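Local coordinates for protein AgaA (Rhizobium radiobacter, PDB 6HLX) that binds the opine agropinic acid as the periplasmic solute-binding protein of an ABC transporter, and so serves its import into the bacterium, at residues A[30-41]-A[472-482]; A[166-176]-A[188-196]. All blocks are in the same frame, centred on the assembly; numbering follows the deposited sequence.

Contact 1 (A[30-41]-A[472-482])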
# COMPACT_ATOMS: atom_id res chain seq x y z
N LEU A 30 -6.52 -0.55 -10.53
CA LEU A 30 -6.59 -2.02 -10.64
C LEU A 30 -7.81 -2.51 -11.44
O LEU A 30 -7.88 -3.69 -11.80
CB LEU A 30 -6.48 -2.68 -9.26
CG LEU A 30 -5.12 -2.46 -8.60
CD1 LEU A 30 -5.17 -2.83 -7.14
CD2 LEU A 30 -3.97 -3.19 -9.35
N ALA A 31 -8.72 -1.60 -11.79
CA ALA A 31 -9.83 -1.94 -12.68
C ALA A 31 -9.38 -1.74 -14.14
O ALA A 31 -9.84 -2.45 -15.02
CB ALA A 31 -11.01 -1.00 -12.39
N ILE A 32 -8.55 -0.73 -14.39
CA ILE A 32 -8.17 -0.30 -15.75
C ILE A 32 -6.83 -0.86 -16.23
O ILE A 32 -6.58 -0.83 -17.43
CB ILE A 32 -8.10 1.26 -15.71
CG1 ILE A 32 -9.51 1.87 -15.50
CG2 ILE A 32 -7.39 1.90 -16.94
CD1 ILE A 32 -9.37 3.39 -14.95
N HIS A 33 -5.96 -1.26 -15.30
CA HIS A 33 -4.60 -1.64 -15.68
C HIS A 33 -4.20 -3.04 -15.29
O HIS A 33 -4.74 -3.59 -14.34
CB HIS A 33 -3.60 -0.64 -15.02
CG HIS A 33 -3.68 0.75 -15.57
ND1 HIS A 33 -3.30 1.04 -16.86
CD2 HIS A 33 -4.04 1.90 -14.95
CE1 HIS A 33 -3.48 2.34 -17.01
NE2 HIS A 33 -3.92 2.90 -15.87
N ARG A 34 -3.13 -3.55 -15.94
CA ARG A 34 -2.52 -4.84 -15.65
C ARG A 34 -1.01 -4.71 -15.81
O ARG A 34 -0.54 -3.93 -16.64
CB ARG A 34 -3.06 -5.92 -16.62
CG ARG A 34 -4.48 -6.44 -16.28
CD ARG A 34 -4.48 -7.18 -14.95
NE ARG A 34 -5.80 -7.64 -14.51
CZ ARG A 34 -6.66 -6.93 -13.78
NH1 ARG A 34 -6.38 -5.67 -13.45
NH2 ARG A 34 -7.80 -7.47 -13.39
N GLY A 35 -0.28 -5.51 -15.03
CA GLY A 35 1.17 -5.61 -15.16
C GLY A 35 1.56 -6.90 -15.84
O GLY A 35 0.69 -7.63 -16.36
N LEU A 36 2.86 -7.24 -15.84
CA LEU A 36 3.33 -8.51 -16.39
C LEU A 36 2.68 -9.64 -15.58
O LEU A 36 2.23 -10.63 -16.13
CB LEU A 36 4.86 -8.60 -16.26
CG LEU A 36 5.62 -7.66 -17.20
CD1 LEU A 36 7.09 -7.52 -16.76
CD2 LEU A 36 5.46 -8.10 -18.66
N VAL A 37 2.59 -9.41 -14.26
CA VAL A 37 1.96 -10.29 -13.28
C VAL A 37 1.16 -9.43 -12.31
O VAL A 37 1.43 -8.23 -12.17
CB VAL A 37 3.02 -11.12 -12.50
CG1 VAL A 37 3.69 -12.17 -13.39
CG2 VAL A 37 4.05 -10.22 -11.82
N ASN A 38 0.17 -10.03 -11.65
CA ASN A 38 -0.57 -9.36 -10.58
C ASN A 38 -0.98 -10.44 -9.62
O ASN A 38 -1.06 -11.60 -10.02
CB ASN A 38 -1.80 -8.64 -11.11
CG ASN A 38 -1.45 -7.37 -11.85
OD1 ASN A 38 -1.52 -7.31 -13.09
ND2 ASN A 38 -1.04 -6.32 -11.13
N TYR A 39 -1.26 -10.07 -8.35
CA TYR A 39 -1.72 -11.09 -7.41
C TYR A 39 -3.15 -11.52 -7.74
O TYR A 39 -3.99 -10.68 -8.06
CB TYR A 39 -1.68 -10.52 -5.99
CG TYR A 39 -0.28 -10.41 -5.43
CD1 TYR A 39 0.43 -11.54 -5.04
CD2 TYR A 39 0.33 -9.17 -5.27
CE1 TYR A 39 1.70 -11.43 -4.46
CE2 TYR A 39 1.60 -9.05 -4.71
CZ TYR A 39 2.28 -10.19 -4.30
OH TYR A 39 3.53 -10.05 -3.74
N GLY A 40 -3.41 -12.82 -7.61
CA GLY A 40 -4.72 -13.43 -7.74
C GLY A 40 -5.47 -13.26 -6.42
O GLY A 40 -4.86 -12.87 -5.41
N ILE A 41 -6.79 -13.53 -6.42
CA ILE A 41 -7.63 -13.32 -5.23
C ILE A 41 -7.22 -14.20 -4.04
O ILE A 41 -7.58 -13.87 -2.91
CB ILE A 41 -9.15 -13.43 -5.55
CG1 ILE A 41 -9.54 -14.87 -5.98
CG2 ILE A 41 -9.56 -12.36 -6.58
CD1 ILE A 41 -11.04 -15.17 -5.92
N LEU A 472 -2.53 -8.04 1.21
CA LEU A 472 -3.07 -7.74 -0.13
C LEU A 472 -4.37 -6.95 -0.09
O LEU A 472 -4.93 -6.65 -1.16
CB LEU A 472 -3.27 -9.03 -0.95
CG LEU A 472 -2.00 -9.77 -1.28
CD1 LEU A 472 -2.31 -11.06 -1.94
CD2 LEU A 472 -1.10 -8.93 -2.17
N THR A 473 -4.87 -6.59 1.12
CA THR A 473 -6.18 -5.91 1.19
C THR A 473 -6.26 -4.63 0.34
O THR A 473 -7.31 -4.40 -0.28
CB THR A 473 -6.63 -5.67 2.64
OG1 THR A 473 -7.94 -5.08 2.64
CG2 THR A 473 -5.65 -4.78 3.43
N PHE A 474 -5.20 -3.83 0.27
CA PHE A 474 -5.26 -2.58 -0.52
C PHE A 474 -5.33 -2.82 -2.05
O PHE A 474 -5.55 -1.87 -2.81
CB PHE A 474 -4.11 -1.63 -0.18
CG PHE A 474 -4.10 -1.05 1.23
CD1 PHE A 474 -5.23 -1.11 2.04
CD2 PHE A 474 -2.97 -0.40 1.72
CE1 PHE A 474 -5.23 -0.54 3.32
CE2 PHE A 474 -2.95 0.14 3.01
CZ PHE A 474 -4.08 0.07 3.80
N GLN A 475 -5.09 -4.08 -2.49
CA GLN A 475 -5.17 -4.46 -3.91
C GLN A 475 -6.50 -5.13 -4.24
O GLN A 475 -6.66 -5.65 -5.35
CB GLN A 475 -4.01 -5.40 -4.30
CG GLN A 475 -2.65 -4.72 -4.14
CD GLN A 475 -1.56 -5.53 -4.78
OE1 GLN A 475 -1.84 -6.41 -5.59
NE2 GLN A 475 -0.32 -5.24 -4.44
N SER A 476 -7.45 -5.13 -3.29
CA SER A 476 -8.76 -5.80 -3.48
C SER A 476 -9.53 -5.34 -4.71
O SER A 476 -10.35 -6.11 -5.25
CB SER A 476 -9.64 -5.65 -2.24
OG SER A 476 -9.04 -6.28 -1.11
N GLY A 477 -9.24 -4.11 -5.19
CA GLY A 477 -9.86 -3.60 -6.42
C GLY A 477 -9.62 -4.50 -7.63
O GLY A 477 -10.42 -4.50 -8.57
N LEU A 478 -8.54 -5.33 -7.59
CA LEU A 478 -8.32 -6.31 -8.67
C LEU A 478 -9.52 -7.26 -8.82
O LEU A 478 -9.84 -7.69 -9.94
CB LEU A 478 -7.10 -7.18 -8.33
CG LEU A 478 -5.74 -6.58 -8.66
CD1 LEU A 478 -4.60 -7.34 -7.94
CD2 LEU A 478 -5.51 -6.61 -10.18
N SER A 479 -10.17 -7.62 -7.70
CA SER A 479 -11.27 -8.59 -7.71
C SER A 479 -12.55 -8.06 -8.41
O SER A 479 -13.50 -8.83 -8.60
CB SER A 479 -11.56 -9.09 -6.30
OG SER A 479 -12.29 -8.13 -5.55
N ILE A 480 -12.58 -6.76 -8.81
CA ILE A 480 -13.77 -6.21 -9.50
C ILE A 480 -14.03 -6.97 -10.83
O ILE A 480 -15.16 -6.99 -11.30
CB ILE A 480 -13.65 -4.67 -9.72
CG1 ILE A 480 -15.05 -3.99 -9.99
CG2 ILE A 480 -12.61 -4.30 -10.79
CD1 ILE A 480 -15.96 -3.87 -8.71
N GLU A 481 -12.99 -7.59 -11.41
CA GLU A 481 -13.20 -8.33 -12.67
C GLU A 481 -14.05 -9.60 -12.48
O GLU A 481 -14.50 -10.18 -13.46
CB GLU A 481 -11.87 -8.67 -13.34
CG GLU A 481 -11.03 -9.71 -12.61
CD GLU A 481 -9.78 -10.14 -13.36
OE1 GLU A 481 -9.60 -9.67 -14.51
OE2 GLU A 481 -9.00 -10.95 -12.83
N ASN A 482 -14.19 -10.06 -11.23
CA ASN A 482 -14.97 -11.27 -10.89
C ASN A 482 -16.31 -10.92 -10.27
O ASN A 482 -17.09 -11.81 -9.94
CB ASN A 482 -14.20 -12.07 -9.85
CG ASN A 482 -12.83 -12.51 -10.31
OD1 ASN A 482 -12.62 -12.86 -11.48
ND2 ASN A 482 -11.89 -12.51 -9.38
O HOH W 1 -9.65 -5.84 -12.00
O HOH W 2 -1.14 -7.25 -8.04
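Leu30 and Leu478 form the apolar centre, where the end of helix 23-32 meets the 3-10 segment 472-481. The two side chains cross obliquely, Leu30 CD2 lying 3.8 Å from Leu478 CD2, and Leu30 CD1 rests on the backbone at Gln475. Leu478 divides its methyls: CD1 abuts Tyr39 O, and CD2 lies over one face of the Arg34 guanidinium, 3.5 Å from Arg34 NH1. The Leu472 and Tyr39 side chains cross at about a right angle, with Leu472 CD2 over the ring face, 3.7 Å from its centroid, in a CH-pi contact. At the exposed end, Ile41 CG2 packs on Ser479 CB and on the amide nitrogen of Asn482, whose OD1 is bonded to Lys185.

At the polar edge, a bend at chi2 (-65°) folds the Arg34 chain back, and NH1 bonds in the guanidinium plane to Leu30 O (3.0 Å) and His33 O (2.8 Å), gripping two carbonyls where helix 23-32 ends. Arg34 NH2 forms a salt bridge to Glu481 OE1 at 3.1 Å, its hydrogen bond weak and bent, the two planes 72° apart; Tyr180 and Lys182 also hold that carboxylate. One water joins Leu30 O, Arg34 NH2 and Leu478 O; another accepts from Asn38 ND2 and Tyr39 N and donates to Gln475 OE1. Phe474 touches agropinic acid, so this junction connects the ligand pocket to the helix. Leucine fit thus joins the segments, while the buried arginine is kept from turning by acceptors in its plane, its charge probably balanced by Glu481.

Contact 2 (A[166-176]-A[188-196]). With ZN (zinc ion), chain N; ZN (zinc ion), chain S; EDO (1,2-ethanediol), chain Y.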
# COMPACT_ATOMS: atom_id res chain seq x y z
N TRP A 166 -14.15 11.17 -15.77
CA TRP A 166 -13.91 11.55 -14.39
C TRP A 166 -14.62 12.88 -14.16
O TRP A 166 -14.28 13.88 -14.79
CB TRP A 166 -12.40 11.69 -14.16
CG TRP A 166 -11.93 11.98 -12.75
CD1 TRP A 166 -12.66 12.42 -11.68
CD2 TRP A 166 -10.59 11.77 -12.28
NE1 TRP A 166 -11.83 12.55 -10.57
CE2 TRP A 166 -10.56 12.16 -10.92
CE3 TRP A 166 -9.41 11.29 -12.87
CZ2 TRP A 166 -9.38 12.07 -10.14
CZ3 TRP A 166 -8.24 11.24 -12.12
CH2 TRP A 166 -8.23 11.64 -10.78
N THR A 167 -15.64 12.88 -13.30
CA THR A 167 -16.32 14.13 -12.93
C THR A 167 -15.65 14.56 -11.62
O THR A 167 -15.85 13.90 -10.59
CB THR A 167 -17.83 13.90 -12.79
OG1 THR A 167 -18.32 13.54 -14.09
CG2 THR A 167 -18.56 15.15 -12.29
N ARG A 168 -14.87 15.65 -11.66
CA ARG A 168 -14.13 16.14 -10.47
C ARG A 168 -15.07 16.31 -9.29
O ARG A 168 -16.15 16.90 -9.44
CB ARG A 168 -13.36 17.45 -10.78
CG ARG A 168 -12.42 17.38 -12.00
CD ARG A 168 -11.07 16.74 -11.75
NE ARG A 168 -10.51 16.09 -12.94
CZ ARG A 168 -9.37 15.39 -12.95
NH1 ARG A 168 -8.93 14.84 -14.07
NH2 ARG A 168 -8.68 15.24 -11.83
N GLY A 169 -14.67 15.77 -8.14
CA GLY A 169 -15.44 15.84 -6.90
C GLY A 169 -16.62 14.88 -6.83
O GLY A 169 -17.35 14.89 -5.84
N ARG A 170 -16.82 14.03 -7.86
CA ARG A 170 -17.98 13.14 -7.81
C ARG A 170 -17.66 11.69 -8.10
O ARG A 170 -17.93 10.83 -7.25
CB ARG A 170 -19.10 13.66 -8.74
CG ARG A 170 -20.28 12.71 -8.84
CD ARG A 170 -21.52 13.32 -9.48
NE ARG A 170 -22.58 12.32 -9.64
CZ ARG A 170 -23.39 11.90 -8.67
NH1 ARG A 170 -24.30 10.97 -8.90
NH2 ARG A 170 -23.29 12.42 -7.44
N GLU A 171 -17.16 11.38 -9.32
CA GLU A 171 -16.91 9.98 -9.64
C GLU A 171 -16.00 9.75 -10.84
O GLU A 171 -15.84 10.64 -11.68
CB GLU A 171 -18.25 9.23 -9.90
CG GLU A 171 -19.01 9.71 -11.13
CD GLU A 171 -20.23 8.86 -11.47
OE1 GLU A 171 -20.57 7.95 -10.68
OE2 GLU A 171 -20.83 9.11 -12.53
N ILE A 172 -15.48 8.53 -10.93
CA ILE A 172 -14.78 8.02 -12.12
C ILE A 172 -15.63 6.86 -12.63
O ILE A 172 -16.01 5.99 -11.84
CB ILE A 172 -13.34 7.54 -11.81
CG1 ILE A 172 -12.41 8.75 -11.50
CG2 ILE A 172 -12.78 6.66 -12.96
CD1 ILE A 172 -11.14 8.40 -10.72
N THR A 173 -15.97 6.87 -13.92
CA THR A 173 -16.74 5.78 -14.53
C THR A 173 -15.82 4.96 -15.44
O THR A 173 -15.01 5.53 -16.19
CB THR A 173 -17.99 6.29 -15.26
OG1 THR A 173 -18.77 7.12 -14.40
CG2 THR A 173 -18.86 5.15 -15.81
N VAL A 174 -15.92 3.63 -15.36
CA VAL A 174 -15.15 2.72 -16.21
C VAL A 174 -16.15 1.78 -16.88
O VAL A 174 -17.21 1.50 -16.30
CB VAL A 174 -14.03 1.97 -15.45
CG1 VAL A 174 -13.08 2.97 -14.77
CG2 VAL A 174 -14.61 0.98 -14.45
N LYS A 175 -15.82 1.29 -18.09
CA LYS A 175 -16.73 0.44 -18.86
C LYS A 175 -16.01 -0.83 -19.27
O LYS A 175 -14.81 -0.80 -19.52
CB LYS A 175 -17.16 1.15 -20.16
CG LYS A 175 -18.06 2.36 -19.96
CD LYS A 175 -18.46 2.98 -21.31
CE LYS A 175 -19.26 4.24 -21.11
NZ LYS A 175 -20.68 4.06 -21.50
N LYS A 176 -16.75 -1.94 -19.39
CA LYS A 176 -16.17 -3.22 -19.78
C LYS A 176 -15.34 -3.11 -21.06
O LYS A 176 -15.81 -2.54 -22.06
CB LYS A 176 -17.31 -4.25 -19.98
CG LYS A 176 -16.87 -5.60 -20.55
CD LYS A 176 -18.00 -6.61 -20.44
CE LYS A 176 -17.56 -7.95 -20.98
NZ LYS A 176 -18.49 -9.04 -20.57
N LEU A 188 -19.31 -7.31 -15.04
CA LEU A 188 -20.02 -6.03 -15.03
C LEU A 188 -19.82 -5.24 -16.31
O LEU A 188 -18.74 -5.26 -16.89
CB LEU A 188 -19.54 -5.18 -13.83
CG LEU A 188 -19.81 -5.78 -12.44
CD1 LEU A 188 -18.93 -5.10 -11.36
CD2 LEU A 188 -21.29 -5.62 -12.06
N ASP A 189 -20.86 -4.50 -16.72
CA ASP A 189 -20.76 -3.64 -17.89
C ASP A 189 -20.06 -2.33 -17.55
O ASP A 189 -19.37 -1.76 -18.40
CB ASP A 189 -22.15 -3.40 -18.49
CG ASP A 189 -22.75 -4.68 -19.05
OD1 ASP A 189 -22.07 -5.34 -19.88
OD2 ASP A 189 -23.86 -5.05 -18.64
N GLU A 190 -20.27 -1.82 -16.32
CA GLU A 190 -19.68 -0.55 -15.86
C GLU A 190 -19.50 -0.56 -14.36
O GLU A 190 -20.22 -1.25 -13.63
CB GLU A 190 -20.61 0.66 -16.15
CG GLU A 190 -20.98 0.87 -17.58
CD GLU A 190 -21.77 2.13 -17.85
OE1 GLU A 190 -22.04 2.36 -19.04
OE2 GLU A 190 -22.13 2.87 -16.91
N VAL A 191 -18.58 0.27 -13.90
CA VAL A 191 -18.41 0.52 -12.48
C VAL A 191 -18.27 2.03 -12.35
O VAL A 191 -17.50 2.65 -13.10
CB VAL A 191 -17.19 -0.22 -11.84
CG1 VAL A 191 -17.20 -0.04 -10.31
CG2 VAL A 191 -17.23 -1.72 -12.17
N HIS A 192 -19.05 2.62 -11.44
CA HIS A 192 -18.95 4.05 -11.13
C HIS A 192 -18.30 4.10 -9.73
O HIS A 192 -18.88 3.63 -8.74
CB HIS A 192 -20.34 4.73 -11.15
CG HIS A 192 -21.03 4.64 -12.48
ND1 HIS A 192 -21.80 5.68 -12.97
CD2 HIS A 192 -21.08 3.61 -13.37
CE1 HIS A 192 -22.28 5.27 -14.14
NE2 HIS A 192 -21.89 4.02 -14.41
N TYR A 193 -17.09 4.65 -9.67
CA TYR A 193 -16.34 4.81 -8.41
C TYR A 193 -16.71 6.20 -7.88
O TYR A 193 -16.24 7.19 -8.44
CB TYR A 193 -14.82 4.68 -8.65
CG TYR A 193 -14.41 3.27 -9.02
CD1 TYR A 193 -14.15 2.32 -8.04
CD2 TYR A 193 -14.28 2.89 -10.35
CE1 TYR A 193 -13.80 1.01 -8.37
CE2 TYR A 193 -13.91 1.59 -10.70
CZ TYR A 193 -13.71 0.64 -9.71
OH TYR A 193 -13.38 -0.64 -10.07
N VAL A 194 -17.57 6.26 -6.87
CA VAL A 194 -18.13 7.51 -6.32
C VAL A 194 -17.35 7.89 -5.06
O VAL A 194 -17.11 7.05 -4.19
CB VAL A 194 -19.64 7.34 -6.03
CG1 VAL A 194 -20.26 8.68 -5.61
CG2 VAL A 194 -20.38 6.76 -7.25
N PHE A 195 -16.98 9.14 -4.95
CA PHE A 195 -16.12 9.60 -3.85
C PHE A 195 -16.92 10.04 -2.64
O PHE A 195 -17.70 11.00 -2.74
CB PHE A 195 -15.24 10.77 -4.34
CG PHE A 195 -14.64 10.55 -5.72
CD1 PHE A 195 -14.01 9.35 -6.05
CD2 PHE A 195 -14.63 11.58 -6.65
CE1 PHE A 195 -13.46 9.16 -7.32
CE2 PHE A 195 -14.05 11.39 -7.92
CZ PHE A 195 -13.48 10.19 -8.24
N TYR A 196 -16.71 9.36 -1.51
CA TYR A 196 -17.35 9.72 -0.23
C TYR A 196 -16.26 9.96 0.82
O TYR A 196 -15.88 9.03 1.53
CB TYR A 196 -18.30 8.61 0.25
CG TYR A 196 -19.54 8.45 -0.59
CD1 TYR A 196 -20.70 9.19 -0.30
CD2 TYR A 196 -19.61 7.52 -1.62
CE1 TYR A 196 -21.86 9.03 -1.05
CE2 TYR A 196 -20.77 7.34 -2.36
CZ TYR A 196 -21.89 8.11 -2.09
OH TYR A 196 -23.04 7.93 -2.83
ZN ZN N . -22.25 7.46 -12.14
ZN ZN S . -23.36 3.97 -18.89
C1 EDO Y . -15.35 17.40 -15.04
O1 EDO Y . -14.46 17.12 -14.01
C2 EDO Y . -16.51 18.06 -14.34
O2 EDO Y . -16.07 19.31 -13.86
O HOH W 3 -22.18 5.27 -19.45
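Strands 171-176 and 190-195 pair as antiparallel neighbours, Ile172 opposite Tyr193 and Val174 opposite Val191 in hydrogen-bonded pairs, within a mixed sheet where 190-195 also runs parallel to strand 3-8. Ile172 N to Tyr193 O (2.9 Å) and its return bond fix the register, which Phe195 N to Arg170 O and Lys176 N to Asp189 O continue at the two ends. On the buried face, Val174 CG2 packs on Val191 CB and meets the edge of the Tyr193 ring, while helix 23-32 packs against Ile172, Val174 and Tyr193. Phe195 reaches across the strand end: Glu171 CA sits over its face, 3.9 Å from the centroid, and Ile172 CG1 meets its edge in plane.

Strands 161-167 and 171-176 form a hairpin, with a classic beta bulge where Arg170 and Glu171 lie against Thr167.

The other face carries metal. With CG between its backbone N and carbonyl carbon (chi1 65°), Glu171 lies alongside His192, and the two share a zinc ion: Glu171 chelates it with OE1 at 2.3 Å and OE2 at 2.2 Å, and His192 ND1 binds at 2.0 Å. His192 NE2 donates to Glu190 OE2 (2.8 Å), nearly along its C-O axis, which would fix the ring's rotation and favour ND1 as the metal ligand. Glu190 in turn holds a second zinc ion, mainly through OE1 at 2.1 Å, with OE2 more distant at 2.6 Å, together with a water that also accepts from Lys175 NZ. That ammonium meets Glu190 OE1 from above the carboxylate plane in a salt bridge.

Overall arrangement
Contact 1 is buried, a junction between segments 431 residues apart, whereas contact 2 joins strands separated by a short connection and has one face toward the surface; contact 2 lies wholly within the part of the chain that contact 1 brings together. Their centres lie about 17 Å apart, yet they meet: Ala31 and Ile480 pack on Tyr193, Ile480 also on Val191, and Ile32 on Val174, so helix 23-32 and the 3-10 segment share the inner face of the sheet. Inside, side-chain fit, bridging waters and one arginine-glutamate pair prevail; in the sheet, backbone bonds set the register and carboxylates and a histidine on the outer face bind zinc.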